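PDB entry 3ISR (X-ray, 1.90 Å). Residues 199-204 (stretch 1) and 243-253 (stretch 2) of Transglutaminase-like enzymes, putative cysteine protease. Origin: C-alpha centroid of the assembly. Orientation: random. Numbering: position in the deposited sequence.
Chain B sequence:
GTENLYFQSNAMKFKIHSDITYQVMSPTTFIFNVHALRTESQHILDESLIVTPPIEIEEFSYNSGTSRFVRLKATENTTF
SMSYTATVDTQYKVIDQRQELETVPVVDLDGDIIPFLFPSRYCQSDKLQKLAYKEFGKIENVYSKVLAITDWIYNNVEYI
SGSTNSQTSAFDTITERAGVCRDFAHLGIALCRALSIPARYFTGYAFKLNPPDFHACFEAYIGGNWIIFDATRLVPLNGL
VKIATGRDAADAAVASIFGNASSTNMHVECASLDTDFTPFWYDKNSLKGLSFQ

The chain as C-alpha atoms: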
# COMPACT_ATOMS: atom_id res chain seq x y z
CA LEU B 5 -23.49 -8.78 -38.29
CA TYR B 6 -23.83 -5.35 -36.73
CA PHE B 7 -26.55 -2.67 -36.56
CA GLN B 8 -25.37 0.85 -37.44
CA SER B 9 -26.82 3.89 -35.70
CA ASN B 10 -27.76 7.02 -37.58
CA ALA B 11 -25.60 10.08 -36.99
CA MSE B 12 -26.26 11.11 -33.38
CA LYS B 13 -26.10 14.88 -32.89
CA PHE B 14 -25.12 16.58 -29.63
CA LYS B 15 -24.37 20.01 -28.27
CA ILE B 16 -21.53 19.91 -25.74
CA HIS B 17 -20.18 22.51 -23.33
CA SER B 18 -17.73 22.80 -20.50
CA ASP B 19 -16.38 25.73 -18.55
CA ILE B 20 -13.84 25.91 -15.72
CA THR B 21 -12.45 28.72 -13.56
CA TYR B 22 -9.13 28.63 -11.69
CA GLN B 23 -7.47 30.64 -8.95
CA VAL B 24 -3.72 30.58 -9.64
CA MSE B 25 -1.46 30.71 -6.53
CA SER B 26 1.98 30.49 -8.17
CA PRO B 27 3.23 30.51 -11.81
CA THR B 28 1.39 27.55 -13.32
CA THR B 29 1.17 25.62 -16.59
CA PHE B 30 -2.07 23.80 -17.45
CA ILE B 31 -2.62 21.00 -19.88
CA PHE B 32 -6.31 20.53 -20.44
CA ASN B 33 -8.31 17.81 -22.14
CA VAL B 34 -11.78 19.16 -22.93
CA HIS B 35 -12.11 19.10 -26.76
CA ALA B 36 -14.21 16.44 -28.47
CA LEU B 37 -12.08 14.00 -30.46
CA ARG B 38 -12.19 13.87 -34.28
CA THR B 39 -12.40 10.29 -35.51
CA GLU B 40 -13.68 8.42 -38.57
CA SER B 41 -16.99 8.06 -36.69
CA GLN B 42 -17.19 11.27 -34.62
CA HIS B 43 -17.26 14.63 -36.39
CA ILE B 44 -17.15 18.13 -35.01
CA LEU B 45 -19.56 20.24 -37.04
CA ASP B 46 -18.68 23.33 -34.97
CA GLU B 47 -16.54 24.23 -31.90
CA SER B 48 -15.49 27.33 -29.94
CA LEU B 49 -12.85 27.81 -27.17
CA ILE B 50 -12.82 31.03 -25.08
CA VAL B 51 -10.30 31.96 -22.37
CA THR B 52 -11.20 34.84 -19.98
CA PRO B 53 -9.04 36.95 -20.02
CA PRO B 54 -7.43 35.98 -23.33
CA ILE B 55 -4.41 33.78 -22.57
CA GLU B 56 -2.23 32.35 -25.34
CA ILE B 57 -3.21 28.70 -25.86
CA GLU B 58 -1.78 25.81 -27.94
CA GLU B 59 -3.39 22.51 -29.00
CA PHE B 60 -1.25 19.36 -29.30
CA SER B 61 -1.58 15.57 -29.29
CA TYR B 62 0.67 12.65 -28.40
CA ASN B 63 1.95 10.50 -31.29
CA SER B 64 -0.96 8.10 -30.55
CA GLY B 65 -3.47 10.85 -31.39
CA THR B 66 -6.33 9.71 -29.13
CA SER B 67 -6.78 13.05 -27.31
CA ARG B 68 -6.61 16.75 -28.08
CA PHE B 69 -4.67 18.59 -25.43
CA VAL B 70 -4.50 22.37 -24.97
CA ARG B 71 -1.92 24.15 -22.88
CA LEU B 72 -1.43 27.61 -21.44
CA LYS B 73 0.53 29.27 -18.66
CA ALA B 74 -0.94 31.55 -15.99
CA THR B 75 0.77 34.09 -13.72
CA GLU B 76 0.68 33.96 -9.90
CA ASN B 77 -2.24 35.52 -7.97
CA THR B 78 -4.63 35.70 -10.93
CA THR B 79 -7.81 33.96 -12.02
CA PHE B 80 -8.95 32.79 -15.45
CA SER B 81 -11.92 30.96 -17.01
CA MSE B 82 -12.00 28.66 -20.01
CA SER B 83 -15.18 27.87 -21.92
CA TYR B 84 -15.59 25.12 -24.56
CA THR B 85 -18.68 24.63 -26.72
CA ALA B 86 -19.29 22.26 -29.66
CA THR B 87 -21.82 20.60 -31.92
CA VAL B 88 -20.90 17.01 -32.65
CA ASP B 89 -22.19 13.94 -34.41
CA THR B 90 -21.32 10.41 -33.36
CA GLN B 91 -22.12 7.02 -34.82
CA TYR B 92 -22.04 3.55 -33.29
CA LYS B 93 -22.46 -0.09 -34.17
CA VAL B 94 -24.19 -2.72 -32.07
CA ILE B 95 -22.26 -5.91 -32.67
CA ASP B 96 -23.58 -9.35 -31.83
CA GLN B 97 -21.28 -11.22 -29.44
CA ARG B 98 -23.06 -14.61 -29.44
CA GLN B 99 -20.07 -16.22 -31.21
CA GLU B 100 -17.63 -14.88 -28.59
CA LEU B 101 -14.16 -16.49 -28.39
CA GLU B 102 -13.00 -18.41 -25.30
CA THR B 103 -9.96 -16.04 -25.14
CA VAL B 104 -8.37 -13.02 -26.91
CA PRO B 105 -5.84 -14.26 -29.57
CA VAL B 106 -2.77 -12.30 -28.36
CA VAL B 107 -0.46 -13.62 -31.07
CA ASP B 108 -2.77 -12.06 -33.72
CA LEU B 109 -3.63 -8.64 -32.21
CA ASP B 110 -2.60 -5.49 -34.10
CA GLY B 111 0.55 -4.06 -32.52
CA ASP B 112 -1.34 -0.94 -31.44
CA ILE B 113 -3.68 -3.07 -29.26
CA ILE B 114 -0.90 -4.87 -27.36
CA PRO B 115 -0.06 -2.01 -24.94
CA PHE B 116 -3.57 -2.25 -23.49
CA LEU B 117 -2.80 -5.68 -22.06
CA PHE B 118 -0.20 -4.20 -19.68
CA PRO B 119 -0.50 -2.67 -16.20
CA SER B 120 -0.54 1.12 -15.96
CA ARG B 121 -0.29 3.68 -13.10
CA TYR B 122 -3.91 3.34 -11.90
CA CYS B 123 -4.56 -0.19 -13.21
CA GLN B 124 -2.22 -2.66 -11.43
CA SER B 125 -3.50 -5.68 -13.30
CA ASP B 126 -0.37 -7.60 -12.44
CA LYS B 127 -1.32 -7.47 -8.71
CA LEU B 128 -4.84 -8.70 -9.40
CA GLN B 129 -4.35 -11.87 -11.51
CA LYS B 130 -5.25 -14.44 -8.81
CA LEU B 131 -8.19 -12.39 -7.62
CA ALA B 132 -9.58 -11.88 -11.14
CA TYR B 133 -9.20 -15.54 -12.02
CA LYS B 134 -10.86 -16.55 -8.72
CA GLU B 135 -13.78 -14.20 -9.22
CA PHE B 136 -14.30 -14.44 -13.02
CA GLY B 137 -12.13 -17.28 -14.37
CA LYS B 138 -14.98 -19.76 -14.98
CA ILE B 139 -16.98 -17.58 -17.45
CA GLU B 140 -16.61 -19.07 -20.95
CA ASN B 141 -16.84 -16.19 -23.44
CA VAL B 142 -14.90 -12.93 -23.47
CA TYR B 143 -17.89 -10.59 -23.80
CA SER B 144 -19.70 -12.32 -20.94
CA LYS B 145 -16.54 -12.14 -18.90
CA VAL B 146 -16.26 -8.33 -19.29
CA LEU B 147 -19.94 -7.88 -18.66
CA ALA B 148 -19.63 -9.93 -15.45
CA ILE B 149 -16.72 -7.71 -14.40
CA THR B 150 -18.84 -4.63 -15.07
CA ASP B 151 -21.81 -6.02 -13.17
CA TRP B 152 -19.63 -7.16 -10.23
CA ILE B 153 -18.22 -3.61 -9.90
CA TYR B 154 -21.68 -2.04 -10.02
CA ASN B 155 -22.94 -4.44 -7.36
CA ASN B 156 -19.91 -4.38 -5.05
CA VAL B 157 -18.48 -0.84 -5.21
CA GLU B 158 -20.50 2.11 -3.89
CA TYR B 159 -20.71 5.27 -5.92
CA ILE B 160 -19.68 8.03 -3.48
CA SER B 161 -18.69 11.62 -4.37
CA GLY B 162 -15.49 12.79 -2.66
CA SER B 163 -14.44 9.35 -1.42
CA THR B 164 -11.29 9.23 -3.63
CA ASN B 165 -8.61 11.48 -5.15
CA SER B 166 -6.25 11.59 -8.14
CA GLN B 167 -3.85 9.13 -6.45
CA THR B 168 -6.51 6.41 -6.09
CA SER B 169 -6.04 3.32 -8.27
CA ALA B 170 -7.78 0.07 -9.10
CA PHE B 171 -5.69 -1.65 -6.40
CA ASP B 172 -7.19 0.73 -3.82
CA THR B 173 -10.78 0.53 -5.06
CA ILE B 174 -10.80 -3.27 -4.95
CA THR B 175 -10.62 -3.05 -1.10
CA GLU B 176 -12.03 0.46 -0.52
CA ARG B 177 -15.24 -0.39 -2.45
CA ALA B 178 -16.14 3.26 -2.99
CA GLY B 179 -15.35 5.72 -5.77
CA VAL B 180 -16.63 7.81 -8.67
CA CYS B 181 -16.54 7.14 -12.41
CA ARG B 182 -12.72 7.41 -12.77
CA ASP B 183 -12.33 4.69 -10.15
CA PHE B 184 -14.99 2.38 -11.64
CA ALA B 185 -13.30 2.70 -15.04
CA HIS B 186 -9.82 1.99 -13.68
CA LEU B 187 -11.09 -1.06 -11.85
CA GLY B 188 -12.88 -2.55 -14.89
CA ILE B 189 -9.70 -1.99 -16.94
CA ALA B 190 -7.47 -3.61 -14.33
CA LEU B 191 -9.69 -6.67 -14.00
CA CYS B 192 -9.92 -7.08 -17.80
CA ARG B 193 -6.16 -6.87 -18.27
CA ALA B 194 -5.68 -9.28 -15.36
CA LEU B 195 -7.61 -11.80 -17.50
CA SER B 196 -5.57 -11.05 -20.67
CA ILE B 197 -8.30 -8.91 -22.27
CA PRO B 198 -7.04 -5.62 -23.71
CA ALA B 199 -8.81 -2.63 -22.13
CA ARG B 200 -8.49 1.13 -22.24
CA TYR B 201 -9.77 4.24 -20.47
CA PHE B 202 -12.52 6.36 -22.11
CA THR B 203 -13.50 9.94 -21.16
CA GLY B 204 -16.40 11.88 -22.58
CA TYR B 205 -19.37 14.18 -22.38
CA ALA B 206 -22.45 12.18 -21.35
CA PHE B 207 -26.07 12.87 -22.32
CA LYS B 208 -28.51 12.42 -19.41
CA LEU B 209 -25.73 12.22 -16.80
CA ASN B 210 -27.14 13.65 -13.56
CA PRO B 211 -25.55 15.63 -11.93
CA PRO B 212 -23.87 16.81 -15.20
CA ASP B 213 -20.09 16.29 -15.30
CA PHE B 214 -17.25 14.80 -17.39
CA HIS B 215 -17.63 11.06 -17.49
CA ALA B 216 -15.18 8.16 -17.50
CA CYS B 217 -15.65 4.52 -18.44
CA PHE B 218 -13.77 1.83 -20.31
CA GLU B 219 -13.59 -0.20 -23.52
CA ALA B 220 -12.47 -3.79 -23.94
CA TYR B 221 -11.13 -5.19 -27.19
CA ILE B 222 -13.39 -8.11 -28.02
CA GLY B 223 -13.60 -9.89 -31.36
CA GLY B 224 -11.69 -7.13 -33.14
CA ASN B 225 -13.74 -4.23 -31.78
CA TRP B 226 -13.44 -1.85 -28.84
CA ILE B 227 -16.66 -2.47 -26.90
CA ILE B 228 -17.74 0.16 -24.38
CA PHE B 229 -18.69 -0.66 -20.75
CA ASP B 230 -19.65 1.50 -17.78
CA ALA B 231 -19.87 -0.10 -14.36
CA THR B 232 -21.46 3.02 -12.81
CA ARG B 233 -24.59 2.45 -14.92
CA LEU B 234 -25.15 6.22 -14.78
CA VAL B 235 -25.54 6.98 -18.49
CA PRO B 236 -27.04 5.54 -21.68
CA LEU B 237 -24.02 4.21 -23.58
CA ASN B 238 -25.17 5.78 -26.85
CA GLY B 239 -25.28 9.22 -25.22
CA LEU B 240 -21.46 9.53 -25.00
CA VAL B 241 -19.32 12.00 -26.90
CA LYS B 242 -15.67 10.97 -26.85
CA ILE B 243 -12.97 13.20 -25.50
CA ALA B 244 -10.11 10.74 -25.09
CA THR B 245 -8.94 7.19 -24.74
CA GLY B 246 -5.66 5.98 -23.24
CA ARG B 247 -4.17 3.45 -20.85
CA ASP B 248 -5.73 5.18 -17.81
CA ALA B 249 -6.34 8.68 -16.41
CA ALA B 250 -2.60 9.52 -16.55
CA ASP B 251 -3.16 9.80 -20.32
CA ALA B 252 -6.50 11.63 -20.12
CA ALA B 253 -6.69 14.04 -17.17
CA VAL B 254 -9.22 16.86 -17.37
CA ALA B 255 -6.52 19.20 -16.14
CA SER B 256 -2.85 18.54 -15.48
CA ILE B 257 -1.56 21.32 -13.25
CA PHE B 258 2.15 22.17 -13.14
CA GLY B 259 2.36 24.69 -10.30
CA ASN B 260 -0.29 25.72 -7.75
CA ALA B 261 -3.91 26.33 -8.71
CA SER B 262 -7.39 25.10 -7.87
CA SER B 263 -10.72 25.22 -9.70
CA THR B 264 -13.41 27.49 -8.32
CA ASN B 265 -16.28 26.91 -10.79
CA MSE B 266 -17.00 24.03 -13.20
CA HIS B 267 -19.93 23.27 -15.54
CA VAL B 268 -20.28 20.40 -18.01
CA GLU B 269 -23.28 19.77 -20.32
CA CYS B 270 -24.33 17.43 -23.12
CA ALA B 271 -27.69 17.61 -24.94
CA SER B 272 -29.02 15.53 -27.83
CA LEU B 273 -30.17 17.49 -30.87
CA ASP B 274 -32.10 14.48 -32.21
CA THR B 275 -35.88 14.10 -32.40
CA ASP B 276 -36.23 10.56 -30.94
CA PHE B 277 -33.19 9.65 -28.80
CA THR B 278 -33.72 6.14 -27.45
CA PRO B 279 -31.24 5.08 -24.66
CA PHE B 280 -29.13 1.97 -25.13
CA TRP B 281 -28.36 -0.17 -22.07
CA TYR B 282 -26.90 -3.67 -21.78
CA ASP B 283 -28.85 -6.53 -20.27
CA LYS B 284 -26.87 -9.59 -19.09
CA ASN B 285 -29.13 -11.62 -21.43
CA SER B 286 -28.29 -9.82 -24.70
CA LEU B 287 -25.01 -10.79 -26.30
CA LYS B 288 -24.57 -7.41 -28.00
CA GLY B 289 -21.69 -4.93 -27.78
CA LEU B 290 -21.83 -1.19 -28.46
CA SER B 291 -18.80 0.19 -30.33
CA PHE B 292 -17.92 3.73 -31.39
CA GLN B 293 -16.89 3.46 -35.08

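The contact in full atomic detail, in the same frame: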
# COMPACT_ATOMS: atom_id res chain seq x y z
N ALA B 199 -7.78 -3.60 -22.56
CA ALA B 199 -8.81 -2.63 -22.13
C ALA B 199 -8.20 -1.25 -22.04
O ALA B 199 -7.01 -1.12 -21.77
CB ALA B 199 -9.39 -3.03 -20.79
N ARG B 200 -9.01 -0.22 -22.28
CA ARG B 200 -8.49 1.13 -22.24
C ARG B 200 -9.50 2.08 -21.58
O ARG B 200 -10.69 1.78 -21.48
CB ARG B 200 -8.12 1.62 -23.65
CG ARG B 200 -9.36 1.78 -24.59
CD ARG B 200 -8.94 2.14 -26.02
NE ARG B 200 -10.10 2.55 -26.80
CZ ARG B 200 -10.10 2.77 -28.11
NH1 ARG B 200 -8.99 2.63 -28.82
NH2 ARG B 200 -11.22 3.15 -28.71
N TYR B 201 -9.00 3.22 -21.16
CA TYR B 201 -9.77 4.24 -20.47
C TYR B 201 -10.46 5.15 -21.49
O TYR B 201 -9.86 5.53 -22.50
CB TYR B 201 -8.77 5.02 -19.63
CG TYR B 201 -9.31 6.03 -18.66
CD1 TYR B 201 -9.89 5.63 -17.46
CD2 TYR B 201 -9.15 7.40 -18.90
CE1 TYR B 201 -10.33 6.56 -16.53
CE2 TYR B 201 -9.60 8.35 -17.98
CZ TYR B 201 -10.19 7.91 -16.80
OH TYR B 201 -10.64 8.80 -15.86
N PHE B 202 -11.71 5.52 -21.21
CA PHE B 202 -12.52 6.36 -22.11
C PHE B 202 -13.07 7.54 -21.29
O PHE B 202 -13.65 7.34 -20.23
CB PHE B 202 -13.67 5.50 -22.68
CG PHE B 202 -14.68 6.26 -23.56
CD1 PHE B 202 -14.72 6.05 -24.92
CD2 PHE B 202 -15.59 7.15 -23.00
CE1 PHE B 202 -15.66 6.73 -25.74
CE2 PHE B 202 -16.53 7.84 -23.80
CZ PHE B 202 -16.55 7.61 -25.18
N THR B 203 -12.86 8.76 -21.78
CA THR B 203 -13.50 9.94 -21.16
C THR B 203 -14.43 10.60 -22.16
O THR B 203 -14.15 10.58 -23.35
CB THR B 203 -12.49 10.97 -20.65
OG1 THR B 203 -11.65 11.41 -21.74
CG2 THR B 203 -11.61 10.33 -19.58
N GLY B 204 -15.50 11.21 -21.67
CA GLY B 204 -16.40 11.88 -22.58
C GLY B 204 -17.39 12.80 -21.92
O GLY B 204 -17.49 12.88 -20.69
N ILE B 243 -14.04 12.24 -25.65
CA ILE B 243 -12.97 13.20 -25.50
C ILE B 243 -11.64 12.51 -25.72
O ILE B 243 -10.87 12.91 -26.60
CB ILE B 243 -13.00 13.86 -24.11
CG1 ILE B 243 -14.21 14.79 -24.03
CG2 ILE B 243 -11.70 14.64 -23.82
CD1 ILE B 243 -14.61 15.11 -22.59
N ALA B 244 -11.35 11.48 -24.91
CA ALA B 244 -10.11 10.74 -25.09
C ALA B 244 -10.23 9.27 -24.77
O ALA B 244 -11.17 8.83 -24.09
CB ALA B 244 -8.99 11.36 -24.22
N THR B 245 -9.25 8.52 -25.26
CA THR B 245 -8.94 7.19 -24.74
C THR B 245 -7.44 7.12 -24.40
O THR B 245 -6.62 7.86 -24.96
CB THR B 245 -9.34 6.06 -25.74
OG1 THR B 245 -8.64 6.23 -26.99
CG2 THR B 245 -10.84 6.12 -26.03
N GLY B 246 -7.07 6.23 -23.51
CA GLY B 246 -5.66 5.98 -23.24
C GLY B 246 -5.57 4.82 -22.27
O GLY B 246 -6.56 4.16 -21.99
N ARG B 247 -4.38 4.58 -21.74
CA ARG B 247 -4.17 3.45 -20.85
C ARG B 247 -4.95 3.62 -19.54
O ARG B 247 -5.52 2.66 -19.03
CB ARG B 247 -2.67 3.26 -20.60
CG ARG B 247 -1.92 2.90 -21.85
CD ARG B 247 -0.39 2.85 -21.63
NE ARG B 247 -0.03 1.76 -20.72
CZ ARG B 247 1.22 1.44 -20.36
NH1 ARG B 247 1.42 0.44 -19.52
NH2 ARG B 247 2.26 2.13 -20.85
N ASP B 248 -4.98 4.85 -19.02
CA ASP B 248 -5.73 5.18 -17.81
C ASP B 248 -5.73 6.68 -17.71
O ASP B 248 -5.32 7.35 -18.67
CB ASP B 248 -5.15 4.50 -16.54
CG ASP B 248 -3.71 4.87 -16.23
OD1 ASP B 248 -3.20 5.92 -16.67
OD2 ASP B 248 -3.06 4.08 -15.50
N ALA B 249 -6.17 7.21 -16.57
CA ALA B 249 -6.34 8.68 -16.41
C ALA B 249 -5.02 9.46 -16.53
O ALA B 249 -5.06 10.65 -16.80
CB ALA B 249 -7.05 9.01 -15.11
N ALA B 250 -3.87 8.81 -16.37
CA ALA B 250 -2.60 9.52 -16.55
C ALA B 250 -2.51 10.07 -17.98
O ALA B 250 -1.81 11.06 -18.24
CB ALA B 250 -1.40 8.59 -16.25
N ASP B 251 -3.18 9.40 -18.91
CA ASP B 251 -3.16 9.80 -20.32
C ASP B 251 -4.38 10.64 -20.72
O ASP B 251 -4.54 10.97 -21.91
CB ASP B 251 -3.18 8.58 -21.23
CG ASP B 251 -1.94 7.74 -21.13
OD1 ASP B 251 -0.84 8.27 -20.84
OD2 ASP B 251 -2.07 6.53 -21.41
N ALA B 252 -5.25 10.94 -19.77
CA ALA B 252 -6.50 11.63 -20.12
C ALA B 252 -7.07 12.45 -18.97
O ALA B 252 -8.28 12.43 -18.73
CB ALA B 252 -7.55 10.62 -20.60
N ALA B 253 -6.21 13.18 -18.27
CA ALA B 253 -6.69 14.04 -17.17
C ALA B 253 -7.47 15.21 -17.72
O ALA B 253 -7.14 15.72 -18.79
CB ALA B 253 -5.52 14.55 -16.35
O HOH W 1 -9.71 11.53 -16.49
O HOH W 2 -10.00 13.36 -20.70

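Residues 199-204 form a β-strand that runs antiparallel to the strand at 243-246, with an angle of 166° between their directions and a closest approach of 4.7 Å between their axes. Beyond G246 the second stretch leaves the ladder and folds through a short 3-10 segment, so that Y201 and T203, while paired with the strand, also meet the turn with their side chains. Together the two bury 587 Å².

A199 lies at the margin and makes no direct contact. At R200 the aliphatic base of the side chain packs on the partner backbone, with CB 3.4 Å from the G246 O atom. Farther out, the T245 methyl lies over one face of the guanidinium, R200 NE to T245 CG2 being 3.7 Å, while NE and NH2 are hydrogen-bonded elsewhere in the structure.

Y201 pairs with G246 through two reciprocal hydrogen bonds, Y201 N to G246 O at 2.7 Å and G246 N to Y201 O at 3.0 Å. Y201 O also receives a CA-H...O contact from T245 CA at 2.9 Å. A side chain on G246 would have no room, since an ideal CB would sit 2.7 Å from D251 CB. The tyrosine ring, on the same side of the sheet as T203 and A244, reaches the turn: A249 CA and D248 C lie over one face, and A252 CB approaches the edge, 4.0 Å from Y201 CD2. The turn that supplies these atoms is held by its own bonds, among them A250 N to D248 OD1 (3.0 Å) and R247 N to D251 OD2 (3.0 Å). At the ring's far end, Y201 OH is 3.0 Å from a water that donates to A252 O.

F202 faces the other side of the sheet beside T245, its non-hydrogen-bonded partner, with F202 CD1 4.0 Å from T245 CG2. Here the backbones are linked by a CA-H...O contact, F202 CA to A244 O at 3.4 Å.

T203 restores conventional pairing. T203 N donates to A244 O at 2.9 Å, nearly linearly, and T203 O accepts from I243 N at 2.8 Å and weakly from A244 N at 3.3 Å. The hydroxyl adds a weak bond, A244 N to T203 OG1 at 3.2 Å, and contacts a second water, 2.8 Å from OG1, that also donates to A252 O. This carbonyl thus connects to both side chains through solvent.

G204 closes the contact, its C atom 3.7 Å from I243 CD1.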